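Local coordinates for protein KLLA0E08119p (Kluyveromyces lactis, PDB 3VA7) that probably catalyses the ATP- and biotin-dependent carboxylation of urea to urea-1-carboxylate, and here comprises the carboxylase part of a longer enzyme that probably also hydrolyses that product, at residues A[841-846]-A[889-894]; A[837-842]-A[849-854]; A[667-672]-A[819-824]; A[497-502]-A[882-887]. All coordinates share one frame; numbering follows the deposited sequence.

Overall arrangement
All four contacts lie in the carboxyltransferase part, on the same side of the chain's centre. Interactions 1, 2 and 4 use one antiparallel sheet, ordered 824-828, 838-842, 847-852, 889-894, 880-885. Interaction 2 is the hairpin in it. Interaction 1 joins the hairpin's turn to strand 889-894; the centres of interactions 1 and 2 are about 11 Å apart. Interaction 4 ties an outermost strand, 880-885, to a loop from much earlier in the chain. Interaction 3 closes before interactions 1 and 2 open and meets them through Arg841 and Gln842. Interactions 3 and 4 do not touch; their centres are about 22 Å apart. Distant parts of the chain thus gather round this sheet, near biotin and sodium.

Interaction 1: residues A[841-846]-A[889-894]; sequences RQAGDR and SVLIEF. With NA (sodium ion), chain K.
Leu891 and Ala843 make the first contact along strand 889-894. The CD1 branch of Leu891 lies 4.1 Å from CB of Ala843. With CG anti to the backbone N (chi1 175°), the branched end of Leu891 comes closer to the 841-846 segment than its own CB does. Ile892 packs on Leu904 and Leu908 of helix 901-912. Residues 843-846 belong to the turn of a beta hairpin, strands 838-842 and 847-852, and strand 889-894 runs antiparallel beside the hairpin's second strand. Glu893 passes the end of that turn. Its CA makes a CA-H...O contact of 3.1 Å with Arg846 O. The side chains of Glu893 and Arg846 lie side by side and point the same way, with carboxylate and guanidinium planes 84° apart. OE2 of Glu893 stays 4.7 Å from NH1 of Arg846, and a water bridges the two atoms. Phe894 carries the direct backbone link: its N donates to Arg846 O at 2.8 Å. Its ring approaches the same carbonyl obliquely, with CD2 3.4 Å from Arg846 O. The other side-chain neighbours of Phe894 include Gln901 and Leu904 of helix 901-912. A second water joins Phe894 O to Asp845 O, while the Asp845 carboxylate turns to the sodium ion and binds it through OD2, together with Glu764 and a water.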
loop_
_atom_site.group_PDB
_atom_site.type_symbol
_atom_site.label_atom_id
_atom_site.label_comp_id
_atom_site.label_asym_id
_atom_site.label_seq_id
_atom_site.Cartn_x
_atom_site.Cartn_y
_atom_site.Cartn_z
ATOM N N ARG A 841 23.132 25.454 -9.776
ATOM C CA ARG A 841 23.658 24.335 -10.558
ATOM C C ARG A 841 22.590 23.704 -11.448
ATOM O O ARG A 841 21.414 23.550 -11.070
ATOM C CB ARG A 841 24.341 23.257 -9.705
ATOM C CG ARG A 841 25.108 23.786 -8.553
ATOM C CD ARG A 841 25.677 22.718 -7.625
ATOM N NE ARG A 841 27.010 22.446 -8.078
ATOM C CZ ARG A 841 28.074 22.816 -7.417
ATOM N NH1 ARG A 841 27.934 23.450 -6.263
ATOM N NH2 ARG A 841 29.266 22.541 -7.913
ATOM N N GLN A 842 23.018 23.418 -12.663
ATOM C CA GLN A 842 22.173 22.779 -13.584
ATOM C C GLN A 842 21.993 21.349 -13.086
ATOM O O GLN A 842 22.977 20.662 -12.833
ATOM C CB GLN A 842 22.908 22.759 -14.916
ATOM C CG GLN A 842 22.262 21.881 -15.969
ATOM C CD GLN A 842 22.991 21.997 -17.292
ATOM O OE1 GLN A 842 22.441 22.483 -18.293
ATOM N NE2 GLN A 842 24.249 21.573 -17.295
ATOM N N ALA A 843 20.759 20.880 -12.993
ATOM C CA ALA A 843 20.508 19.550 -12.429
ATOM C C ALA A 843 19.452 18.805 -13.208
ATOM O O ALA A 843 18.353 18.544 -12.706
ATOM C CB ALA A 843 20.105 19.665 -10.938
ATOM N N GLY A 844 19.785 18.475 -14.433
ATOM C CA GLY A 844 18.840 17.833 -15.310
ATOM C C GLY A 844 18.118 18.807 -16.215
ATOM O O GLY A 844 17.979 19.971 -15.937
ATOM N N ASP A 845 17.742 18.298 -17.355
ATOM C CA ASP A 845 16.760 18.843 -18.279
ATOM C C ASP A 845 15.597 19.678 -17.561
ATOM O O ASP A 845 14.996 20.573 -18.147
ATOM C CB ASP A 845 16.261 17.515 -18.943
ATOM C CG ASP A 845 15.378 17.735 -20.079
ATOM O OD1 ASP A 845 15.823 17.504 -21.190
ATOM O OD2 ASP A 845 14.185 18.117 -19.934
ATOM N N ARG A 846 15.260 19.325 -16.309
ATOM C CA ARG A 846 14.007 19.768 -15.650
ATOM C C ARG A 846 14.195 20.584 -14.360
ATOM O O ARG A 846 13.208 20.940 -13.694
ATOM C CB ARG A 846 13.125 18.565 -15.259
ATOM C CG ARG A 846 12.226 18.024 -16.355
ATOM C CD ARG A 846 11.563 16.750 -15.975
ATOM N NE ARG A 846 12.550 15.673 -15.910
ATOM C CZ ARG A 846 12.259 14.403 -15.601
ATOM N NH1 ARG A 846 10.999 14.043 -15.337
ATOM N NH2 ARG A 846 13.221 13.493 -15.621
ATOM N N SER A 889 19.657 23.993 0.495
ATOM C CA SER A 889 19.424 24.085 -0.912
ATOM C C SER A 889 17.937 23.891 -1.177
ATOM O O SER A 889 17.152 23.549 -0.262
ATOM C CB SER A 889 20.215 23.003 -1.618
ATOM O OG SER A 889 19.491 21.793 -1.398
ATOM N N VAL A 890 17.538 24.114 -2.428
ATOM C CA VAL A 890 16.167 23.806 -2.828
ATOM C C VAL A 890 16.237 23.471 -4.268
ATOM O O VAL A 890 17.000 24.076 -5.047
ATOM C CB VAL A 890 15.138 25.008 -2.597
ATOM C CG1 VAL A 890 15.697 26.356 -3.193
ATOM C CG2 VAL A 890 13.724 24.686 -3.171
ATOM N N LEU A 891 15.470 22.486 -4.658
ATOM C CA LEU A 891 15.554 22.100 -6.038
ATOM C C LEU A 891 14.287 22.608 -6.714
ATOM O O LEU A 891 13.188 22.423 -6.203
ATOM C CB LEU A 891 15.715 20.591 -6.135
ATOM C CG LEU A 891 15.704 20.047 -7.540
ATOM C CD1 LEU A 891 17.041 20.322 -8.226
ATOM C CD2 LEU A 891 15.341 18.590 -7.512
ATOM N N ILE A 892 14.467 23.254 -7.854
ATOM C CA ILE A 892 13.391 23.878 -8.547
ATOM C C ILE A 892 13.138 23.174 -9.856
ATOM O O ILE A 892 14.028 23.150 -10.736
ATOM C CB ILE A 892 13.780 25.316 -8.816
ATOM C CG1 ILE A 892 13.634 26.086 -7.522
ATOM C CG2 ILE A 892 12.843 25.949 -9.846
ATOM C CD1 ILE A 892 14.666 26.968 -7.296
ATOM N N GLU A 893 11.946 22.588 -9.981
ATOM C CA GLU A 893 11.607 21.861 -11.191
ATOM C C GLU A 893 10.819 22.767 -12.074
ATOM O O GLU A 893 9.872 23.457 -11.594
ATOM C CB GLU A 893 10.814 20.568 -10.940
ATOM C CG GLU A 893 10.660 19.687 -12.200
ATOM C CD GLU A 893 9.716 18.470 -12.030
ATOM O OE1 GLU A 893 9.323 18.140 -10.905
ATOM O OE2 GLU A 893 9.329 17.838 -13.046
ATOM N N PHE A 894 11.180 22.782 -13.361
ATOM C CA PHE A 894 10.406 23.584 -14.300
ATOM C C PHE A 894 9.890 22.842 -15.517
ATOM O O PHE A 894 10.327 21.729 -15.875
ATOM C CB PHE A 894 11.157 24.854 -14.719
ATOM C CG PHE A 894 12.541 24.598 -15.355
ATOM C CD1 PHE A 894 12.743 24.806 -16.735
ATOM C CD2 PHE A 894 13.642 24.186 -14.560
ATOM C CE1 PHE A 894 14.009 24.598 -17.319
ATOM C CE2 PHE A 894 14.922 23.954 -15.121
ATOM C CZ PHE A 894 15.105 24.155 -16.507
HETATM NA NA NA K . 12.236 18.351 -20.531
HETATM O O HOH W 1 11.869 20.970 -18.631
HETATM O O HOH W 2 8.509 15.560 -14.216
HETATM O O HOH W 3 9.411 18.275 -19.729
#

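Interaction 2: residues A[837-842]-A[849-854]; sequences KVTYRQ and LVEYGE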
loop_
_atom_site.group_PDB
_atom_site.type_symbol
_atom_site.label_atom_id
_atom_site.label_comp_id
_atom_site.label_asym_id
_atom_site.label_seq_id
_atom_site.Cartn_x
_atom_site.Cartn_y
_atom_site.Cartn_z
ATOM N N LYS A 837 26.235 33.380 0.038
ATOM C CA LYS A 837 26.478 33.123 -1.332
ATOM C C LYS A 837 25.460 32.095 -1.849
ATOM O O LYS A 837 24.907 31.286 -1.094
ATOM C CB LYS A 837 27.957 32.736 -1.495
ATOM C CG LYS A 837 28.284 31.443 -2.158
ATOM C CD LYS A 837 29.627 30.982 -1.640
ATOM C CE LYS A 837 30.104 29.763 -2.348
ATOM N NZ LYS A 837 30.866 30.282 -3.485
ATOM N N VAL A 838 25.172 32.224 -3.134
ATOM C CA VAL A 838 24.213 31.429 -3.792
ATOM C C VAL A 838 24.900 30.835 -4.981
ATOM O O VAL A 838 25.601 31.543 -5.740
ATOM C CB VAL A 838 23.039 32.235 -4.242
ATOM C CG1 VAL A 838 21.947 31.278 -4.742
ATOM C CG2 VAL A 838 22.493 33.134 -3.072
ATOM N N THR A 839 24.741 29.511 -5.104
ATOM C CA THR A 839 25.279 28.759 -6.221
ATOM C C THR A 839 24.144 28.042 -6.920
ATOM O O THR A 839 23.414 27.294 -6.299
ATOM C CB THR A 839 26.328 27.789 -5.746
ATOM O OG1 THR A 839 27.206 28.514 -4.880
ATOM C CG2 THR A 839 27.129 27.194 -6.924
ATOM N N TYR A 840 24.018 28.311 -8.213
ATOM C CA TYR A 840 22.992 27.783 -9.054
ATOM C C TYR A 840 23.621 26.696 -9.924
ATOM O O TYR A 840 24.572 26.974 -10.690
ATOM C CB TYR A 840 22.406 28.915 -9.903
ATOM C CG TYR A 840 21.682 29.995 -9.089
ATOM C CD1 TYR A 840 22.343 31.165 -8.641
ATOM C CD2 TYR A 840 20.337 29.847 -8.769
ATOM C CE1 TYR A 840 21.654 32.139 -7.895
ATOM C CE2 TYR A 840 19.644 30.827 -8.055
ATOM C CZ TYR A 840 20.305 31.965 -7.604
ATOM O OH TYR A 840 19.550 32.896 -6.867
ATOM N N ARG A 841 23.132 25.454 -9.776
ATOM C CA ARG A 841 23.658 24.335 -10.558
ATOM C C ARG A 841 22.590 23.704 -11.448
ATOM O O ARG A 841 21.414 23.550 -11.070
ATOM C CB ARG A 841 24.341 23.257 -9.705
ATOM C CG ARG A 841 25.108 23.786 -8.553
ATOM C CD ARG A 841 25.677 22.718 -7.625
ATOM N NE ARG A 841 27.010 22.446 -8.078
ATOM C CZ ARG A 841 28.074 22.816 -7.417
ATOM N NH1 ARG A 841 27.934 23.450 -6.263
ATOM N NH2 ARG A 841 29.266 22.541 -7.913
ATOM N N GLN A 842 23.018 23.418 -12.663
ATOM C CA GLN A 842 22.173 22.779 -13.584
ATOM C C GLN A 842 21.993 21.349 -13.086
ATOM O O GLN A 842 22.977 20.662 -12.833
ATOM C CB GLN A 842 22.908 22.759 -14.916
ATOM C CG GLN A 842 22.262 21.881 -15.969
ATOM C CD GLN A 842 22.991 21.997 -17.292
ATOM O OE1 GLN A 842 22.441 22.483 -18.293
ATOM N NE2 GLN A 842 24.249 21.573 -17.295
ATOM N N LEU A 849 19.267 23.422 -9.332
ATOM C CA LEU A 849 19.509 23.304 -7.926
ATOM C C LEU A 849 20.077 24.619 -7.361
ATOM O O LEU A 849 21.117 25.083 -7.841
ATOM C CB LEU A 849 20.482 22.141 -7.724
ATOM C CG LEU A 849 20.878 21.783 -6.273
ATOM C CD1 LEU A 849 19.715 21.193 -5.500
ATOM C CD2 LEU A 849 22.097 20.831 -6.235
ATOM N N VAL A 850 19.438 25.197 -6.343
ATOM C CA VAL A 850 19.938 26.443 -5.693
ATOM C C VAL A 850 20.626 26.062 -4.385
ATOM O O VAL A 850 19.993 25.488 -3.478
ATOM C CB VAL A 850 18.753 27.436 -5.341
ATOM C CG1 VAL A 850 19.232 28.692 -4.716
ATOM C CG2 VAL A 850 17.961 27.796 -6.540
ATOM N N GLU A 851 21.902 26.369 -4.254
ATOM C CA GLU A 851 22.639 26.016 -3.032
ATOM C C GLU A 851 23.110 27.210 -2.190
ATOM O O GLU A 851 23.871 28.047 -2.646
ATOM C CB GLU A 851 23.859 25.171 -3.393
ATOM C CG GLU A 851 23.517 23.822 -3.933
ATOM C CD GLU A 851 24.774 23.094 -4.287
ATOM O OE1 GLU A 851 25.813 23.769 -4.476
ATOM O OE2 GLU A 851 24.731 21.858 -4.377
ATOM N N TYR A 852 22.680 27.276 -0.953
ATOM C CA TYR A 852 23.156 28.342 -0.073
ATOM C C TYR A 852 24.447 28.077 0.721
ATOM O O TYR A 852 24.703 26.968 1.211
ATOM C CB TYR A 852 22.047 28.762 0.893
ATOM C CG TYR A 852 20.883 29.452 0.220
ATOM C CD1 TYR A 852 21.066 30.603 -0.600
ATOM C CD2 TYR A 852 19.617 28.985 0.392
ATOM C CE1 TYR A 852 19.983 31.248 -1.181
ATOM C CE2 TYR A 852 18.541 29.626 -0.190
ATOM C CZ TYR A 852 18.720 30.741 -0.968
ATOM O OH TYR A 852 17.600 31.299 -1.537
ATOM N N GLY A 853 25.234 29.132 0.855
ATOM C CA GLY A 853 26.318 29.199 1.796
ATOM C C GLY A 853 27.544 28.518 1.275
ATOM O O GLY A 853 27.572 28.100 0.122
ATOM N N GLU A 854 28.555 28.433 2.136
ATOM C CA GLU A 854 29.625 27.472 1.988
ATOM C C GLU A 854 29.075 26.088 2.427
ATOM O O GLU A 854 27.912 25.977 2.867
ATOM C CB GLU A 854 30.856 27.912 2.814
ATOM C CG GLU A 854 31.363 29.356 2.509
ATOM C CD GLU A 854 32.115 29.478 1.173
ATOM O OE1 GLU A 854 32.562 28.436 0.643
ATOM O OE2 GLU A 854 32.254 30.615 0.640
HETATM O O HOH W 4 26.494 28.354 -2.578
#
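Strands 838-842 and 849-852 run antiparallel, 4.7 Å apart at their closest, with 156° between their directions. They are the two arms of a beta hairpin. Thr839 with Glu851 and Arg841 with Leu849 are hydrogen-bonded pairs, each with two backbone bonds. Val838 with Tyr852 and Tyr840 with Val850 are non-hydrogen-bonded pairs. Gly853 N adds a fifth bond, to Lys837 O at 2.9 Å. One face of the hairpin is apolar. CG1 of Val838 meets CG1 of Val850 at 3.7 Å. CG2 of Val838 lies in the plane of the Tyr852 ring, at its edge, 3.7 Å from CE1. The hydroxyl of Tyr852 bonds to Glu912. CG2 of Val850 sits obliquely against the Tyr840 ring, 3.8 Å from CE2. The opposite face carries Thr839, Arg841 and Glu851 beside Leu849. Arg841 bends at chi3 (93°), and its NH1 forms a salt bridge of 2.8 Å with OE1 of Glu851. The oxygen lies near the guanidinium plane and is met on its syn side; the two flat groups are turned 57° apart. A water joins Glu851 O and Gly853 O. Arg841 has further partners in Asp676 and Pro671 O. One arginine therefore pairs two acids, which probably offset its charge in a buried place and keep its guanidinium from turning.

Interaction 3: residues A[667-672]-A[819-824]; sequences VTCGPH and KYENPI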
loop_
_atom_site.group_PDB
_atom_site.type_symbol
_atom_site.label_atom_id
_atom_site.label_comp_id
_atom_site.label_asym_id
_atom_site.label_seq_id
_atom_site.Cartn_x
_atom_site.Cartn_y
_atom_site.Cartn_z
ATOM N N VAL A 667 23.154 12.854 -21.228
ATOM C CA VAL A 667 22.915 13.439 -19.927
ATOM C C VAL A 667 23.230 14.924 -20.001
ATOM O O VAL A 667 23.982 15.343 -20.874
ATOM C CB VAL A 667 23.872 12.866 -18.834
ATOM C CG1 VAL A 667 23.745 11.331 -18.664
ATOM C CG2 VAL A 667 25.322 13.299 -19.081
ATOM N N THR A 668 22.680 15.711 -19.070
ATOM C CA THR A 668 23.118 17.073 -18.847
ATOM C C THR A 668 24.137 17.044 -17.721
ATOM O O THR A 668 23.910 16.399 -16.717
ATOM C CB THR A 668 21.954 18.025 -18.545
ATOM O OG1 THR A 668 21.335 17.677 -17.309
ATOM C CG2 THR A 668 20.897 17.954 -19.624
ATOM N N CYS A 669 25.274 17.698 -17.913
ATOM C CA CYS A 669 26.303 17.812 -16.893
ATOM C C CYS A 669 25.749 18.552 -15.674
ATOM O O CYS A 669 24.990 19.494 -15.847
ATOM C CB CYS A 669 27.515 18.582 -17.448
ATOM S SG CYS A 669 28.154 17.959 -19.019
ATOM N N GLY A 670 26.131 18.135 -14.457
ATOM C CA GLY A 670 25.588 18.694 -13.183
ATOM C C GLY A 670 24.668 17.818 -12.324
ATOM O O GLY A 670 23.956 16.994 -12.862
ATOM N N PRO A 671 24.564 18.080 -11.012
ATOM C CA PRO A 671 25.005 19.301 -10.368
ATOM C C PRO A 671 26.443 19.339 -10.003
ATOM O O PRO A 671 27.047 20.415 -10.019
ATOM C CB PRO A 671 24.183 19.363 -9.093
ATOM C CG PRO A 671 23.463 18.147 -8.998
ATOM C CD PRO A 671 23.440 17.471 -10.299
ATOM N N HIS A 672 27.022 18.198 -9.666
ATOM C CA HIS A 672 28.323 18.262 -8.998
ATOM C C HIS A 672 29.557 17.886 -9.849
ATOM O O HIS A 672 30.653 17.799 -9.339
ATOM C CB HIS A 672 28.258 17.568 -7.645
ATOM C CG HIS A 672 27.121 18.036 -6.793
ATOM N ND1 HIS A 672 27.060 19.309 -6.271
ATOM C CD2 HIS A 672 25.983 17.411 -6.387
ATOM C CE1 HIS A 672 25.936 19.457 -5.589
ATOM N NE2 HIS A 672 25.263 18.322 -5.650
ATOM N N LYS A 819 32.629 18.301 -25.333
ATOM C CA LYS A 819 33.222 18.043 -24.017
ATOM C C LYS A 819 32.195 18.383 -22.909
ATOM O O LYS A 819 31.338 19.240 -23.067
ATOM C CB LYS A 819 34.469 18.912 -23.871
ATOM C CG LYS A 819 35.143 18.873 -22.517
ATOM C CD LYS A 819 36.496 19.586 -22.551
ATOM C CE LYS A 819 37.504 18.942 -21.575
ATOM N NZ LYS A 819 37.468 19.532 -20.203
ATOM N N TYR A 820 32.285 17.726 -21.769
ATOM C CA TYR A 820 31.398 18.076 -20.658
ATOM C C TYR A 820 31.536 19.564 -20.406
ATOM O O TYR A 820 32.618 20.131 -20.572
ATOM C CB TYR A 820 31.750 17.288 -19.381
ATOM C CG TYR A 820 33.140 17.532 -18.925
ATOM C CD1 TYR A 820 33.449 18.625 -18.126
ATOM C CD2 TYR A 820 34.164 16.656 -19.283
ATOM C CE1 TYR A 820 34.791 18.855 -17.680
ATOM C CE2 TYR A 820 35.497 16.860 -18.858
ATOM C CZ TYR A 820 35.793 17.957 -18.058
ATOM O OH TYR A 820 37.097 18.147 -17.672
ATOM N N GLU A 821 30.447 20.185 -19.990
ATOM C CA GLU A 821 30.480 21.573 -19.679
ATOM C C GLU A 821 30.401 21.773 -18.156
ATOM O O GLU A 821 30.187 20.812 -17.402
ATOM C CB GLU A 821 29.352 22.270 -20.406
ATOM C CG GLU A 821 27.994 21.942 -19.855
ATOM C CD GLU A 821 26.859 22.533 -20.667
ATOM O OE1 GLU A 821 25.699 22.144 -20.389
ATOM O OE2 GLU A 821 27.112 23.369 -21.594
ATOM N N ASN A 822 30.563 23.026 -17.718
ATOM C CA ASN A 822 30.500 23.418 -16.326
ATOM C C ASN A 822 29.066 23.474 -15.795
ATOM O O ASN A 822 28.251 24.197 -16.329
ATOM C CB ASN A 822 31.137 24.784 -16.218
ATOM C CG ASN A 822 31.328 25.209 -14.821
ATOM O OD1 ASN A 822 30.457 25.024 -13.986
ATOM N ND2 ASN A 822 32.472 25.783 -14.541
ATOM N N PRO A 823 28.747 22.727 -14.726
ATOM C CA PRO A 823 27.352 22.705 -14.283
ATOM C C PRO A 823 26.954 23.950 -13.506
ATOM O O PRO A 823 25.744 24.160 -13.211
ATOM C CB PRO A 823 27.304 21.512 -13.349
ATOM C CG PRO A 823 28.717 21.348 -12.830
ATOM C CD PRO A 823 29.648 21.951 -13.850
ATOM N N ILE A 824 27.949 24.754 -13.129
ATOM C CA ILE A 824 27.682 25.957 -12.327
ATOM C C ILE A 824 27.193 27.113 -13.193
ATOM O O ILE A 824 27.937 27.689 -13.956
ATOM C CB ILE A 824 28.889 26.373 -11.464
ATOM C CG1 ILE A 824 29.212 25.244 -10.509
ATOM C CG2 ILE A 824 28.587 27.696 -10.699
ATOM C CD1 ILE A 824 30.638 25.317 -10.029
HETATM O O HOH W 5 25.185 19.461 -20.308
#
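Cys669 makes the polar link between the end of strand 662-669 and the loop 819-824. Its CB lies 3.5 Å from the carbonyl O of Glu821 and also approaches CG of that residue. One bond further, SG stands anti to the carbonyl carbon (chi1 -51°), which turns it to the backbone of the loop. There SG accepts a hydrogen bond from Glu821 N at 3.3 Å. It also packs on Tyr820, 3.6 Å from its CA and 3.7 Å from its CB. A water between Cys669 N and Glu821 OE1 ties the same two residues together a second time. Further along, Pro823 lies against the bend after the strand. Its CB is 3.3 Å from Gly670 CA and its CG is 3.4 Å from Pro671 O. Gly670 leaves room for this approach and has a positive phi (110°), while the peptide bond before Pro671 is cis. In the loop, Asn822 OD1 accepts from Ile824 N at 2.7 Å, an Asx turn that bends the chain round Pro823. The contact links the first carboxyltransferase half to the loop that leads into strand 824-828. Cys669 also touches Phe687, and Tyr820 touches Ile683 and Glu684, all on helix 680-688. Cys669 O and Pro671 O accept from Gln842 and Arg841 of strand 838-842. Pro671 touches Cys758 of strand 756-762 and Leu849 of strand 847-852.

Interaction 4: residues A[497-502]-A[882-887]; sequences GYWRIG and EMSQGV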
loop_
_atom_site.group_PDB
_atom_site.type_symbol
_atom_site.label_atom_id
_atom_site.label_comp_id
_atom_site.label_asym_id
_atom_site.label_seq_id
_atom_site.Cartn_x
_atom_site.Cartn_y
_atom_site.Cartn_z
ATOM N N GLY A 497 3.732 15.435 -8.275
ATOM C CA GLY A 497 3.179 16.424 -7.371
ATOM C C GLY A 497 3.838 16.450 -6.007
ATOM O O GLY A 497 3.565 17.345 -5.212
ATOM N N TYR A 498 4.706 15.460 -5.734
ATOM C CA TYR A 498 5.118 15.159 -4.367
ATOM C C TYR A 498 6.575 14.783 -4.199
ATOM O O TYR A 498 6.944 14.224 -3.191
ATOM C CB TYR A 498 4.249 14.065 -3.769
ATOM C CG TYR A 498 2.762 14.271 -3.826
ATOM C CD1 TYR A 498 2.081 14.956 -2.831
ATOM C CD2 TYR A 498 2.017 13.729 -4.848
ATOM C CE1 TYR A 498 0.652 15.099 -2.842
ATOM C CE2 TYR A 498 0.615 13.869 -4.894
ATOM C CZ TYR A 498 -0.055 14.543 -3.890
ATOM O OH TYR A 498 -1.441 14.660 -3.986
ATOM N N TRP A 499 7.433 15.122 -5.136
ATOM C CA TRP A 499 8.863 14.859 -4.962
ATOM C C TRP A 499 9.495 15.535 -3.716
ATOM O O TRP A 499 10.473 14.992 -3.150
ATOM C CB TRP A 499 9.599 15.275 -6.233
ATOM C CG TRP A 499 10.980 14.858 -6.428
ATOM C CD1 TRP A 499 12.062 15.675 -6.541
ATOM C CD2 TRP A 499 11.461 13.514 -6.596
ATOM N NE1 TRP A 499 13.235 14.916 -6.720
ATOM C CE2 TRP A 499 12.884 13.587 -6.759
ATOM C CE3 TRP A 499 10.832 12.232 -6.602
ATOM C CZ2 TRP A 499 13.675 12.451 -6.946
ATOM C CZ3 TRP A 499 11.640 11.075 -6.772
ATOM C CH2 TRP A 499 13.045 11.204 -6.962
ATOM N N ARG A 500 8.971 16.706 -3.300
ATOM C CA ARG A 500 9.494 17.443 -2.101
ATOM C C ARG A 500 9.255 16.638 -0.817
ATOM O O ARG A 500 9.920 16.864 0.225
ATOM C CB ARG A 500 8.887 18.857 -1.968
ATOM C CG ARG A 500 7.401 18.828 -1.731
ATOM C CD ARG A 500 6.715 20.199 -1.828
ATOM N NE ARG A 500 5.327 20.038 -1.393
ATOM C CZ ARG A 500 4.362 19.440 -2.096
ATOM N NH1 ARG A 500 4.597 18.967 -3.302
ATOM N NH2 ARG A 500 3.157 19.299 -1.568
ATOM N N ILE A 501 8.296 15.724 -0.914
ATOM C CA ILE A 501 7.996 14.814 0.154
ATOM C C ILE A 501 8.779 13.501 0.003
ATOM O O ILE A 501 8.971 12.738 0.967
ATOM C CB ILE A 501 6.470 14.460 0.152
ATOM C CG1 ILE A 501 5.610 15.700 -0.093
ATOM C CG2 ILE A 501 6.074 13.736 1.403
ATOM C CD1 ILE A 501 5.727 16.765 0.954
ATOM N N GLY A 502 9.172 13.178 -1.215
ATOM C CA GLY A 502 9.868 11.910 -1.388
ATOM C C GLY A 502 8.887 10.830 -1.745
ATOM O O GLY A 502 9.085 9.682 -1.404
ATOM N N GLU A 882 7.642 22.522 -9.060
ATOM C CA GLU A 882 7.744 22.059 -7.683
ATOM C C GLU A 882 9.100 22.493 -7.097
ATOM O O GLU A 882 10.133 22.414 -7.750
ATOM C CB GLU A 882 7.529 20.543 -7.606
ATOM C CG GLU A 882 7.797 19.995 -6.251
ATOM C CD GLU A 882 7.381 18.535 -6.038
ATOM O OE1 GLU A 882 7.025 18.221 -4.892
ATOM O OE2 GLU A 882 7.459 17.710 -6.965
ATOM N N MET A 883 9.072 23.031 -5.887
ATOM C CA MET A 883 10.307 23.412 -5.217
ATOM C C MET A 883 10.473 22.499 -4.030
ATOM O O MET A 883 9.565 22.409 -3.171
ATOM C CB MET A 883 10.259 24.878 -4.792
ATOM C CG MET A 883 9.866 25.732 -5.924
ATOM S SD MET A 883 9.373 27.420 -5.554
ATOM C CE MET A 883 10.994 28.055 -5.267
ATOM N N SER A 884 11.630 21.848 -3.978
ATOM C CA SER A 884 11.905 20.816 -2.985
ATOM C C SER A 884 12.984 21.175 -1.972
ATOM O O SER A 884 14.135 21.236 -2.341
ATOM C CB SER A 884 12.295 19.567 -3.740
ATOM O OG SER A 884 11.143 19.130 -4.403
ATOM N N GLN A 885 12.606 21.410 -0.708
ATOM C CA GLN A 885 13.568 21.765 0.375
ATOM C C GLN A 885 14.589 20.686 0.795
ATOM O O GLN A 885 14.202 19.545 1.160
ATOM C CB GLN A 885 12.834 22.166 1.649
ATOM C CG GLN A 885 13.036 23.542 1.942
ATOM C CD GLN A 885 12.860 23.959 3.378
ATOM O OE1 GLN A 885 13.844 24.243 4.071
ATOM N NE2 GLN A 885 11.602 24.131 3.796
ATOM N N GLY A 886 15.870 21.075 0.771
ATOM C CA GLY A 886 16.915 20.308 1.415
ATOM C C GLY A 886 17.574 21.093 2.553
ATOM O O GLY A 886 17.069 22.117 2.990
ATOM N N VAL A 887 18.739 20.655 2.999
ATOM C CA VAL A 887 19.319 21.223 4.194
ATOM C C VAL A 887 19.781 22.662 3.995
ATOM O O VAL A 887 19.552 23.513 4.861
ATOM C CB VAL A 887 20.460 20.341 4.723
ATOM C CG1 VAL A 887 21.366 21.150 5.695
ATOM C CG2 VAL A 887 19.851 19.041 5.348
HETATM O O HOH W 6 11.631 18.868 1.603
#
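Glu882 reaches into the loop 497-502 with CG anti to its backbone N (chi1 173°) and the rest of its chain extended. Arg500 starts with CG between its backbone N and carbonyl carbon (chi1 64°), and this brings its guanidinium back to the same carboxylate. OE1 of Glu882 is held twice. Arg500 N donates to it at 2.9 Å, and Arg500 NH1 forms a salt bridge with it at 3.0 Å. The two donors come from opposite faces of the carboxylate plane. NH1 also donates to Gly497 O at 2.7 Å, so the loop itself steadies the arginine. OE2 of Glu882 takes a weak bond from Trp499 N and lies 3.3 Å from Trp499 CB. Ser884 packs its OG on Arg500, 3.3 Å from CB. A water joins Arg500 O to Gln885 O. The indole NE1 of Trp499 bonds to the carbonyl of Tyr731, a residue of the biotin pocket. Residues 499-501 have helix-like backbone angles without regular helix bonds. A carboxylate of strand 880-885 thus fastens this loop to the carboxyltransferase domain beside the biotin pocket; the Trp499 side chain is about 10 Å from the bound biotin group.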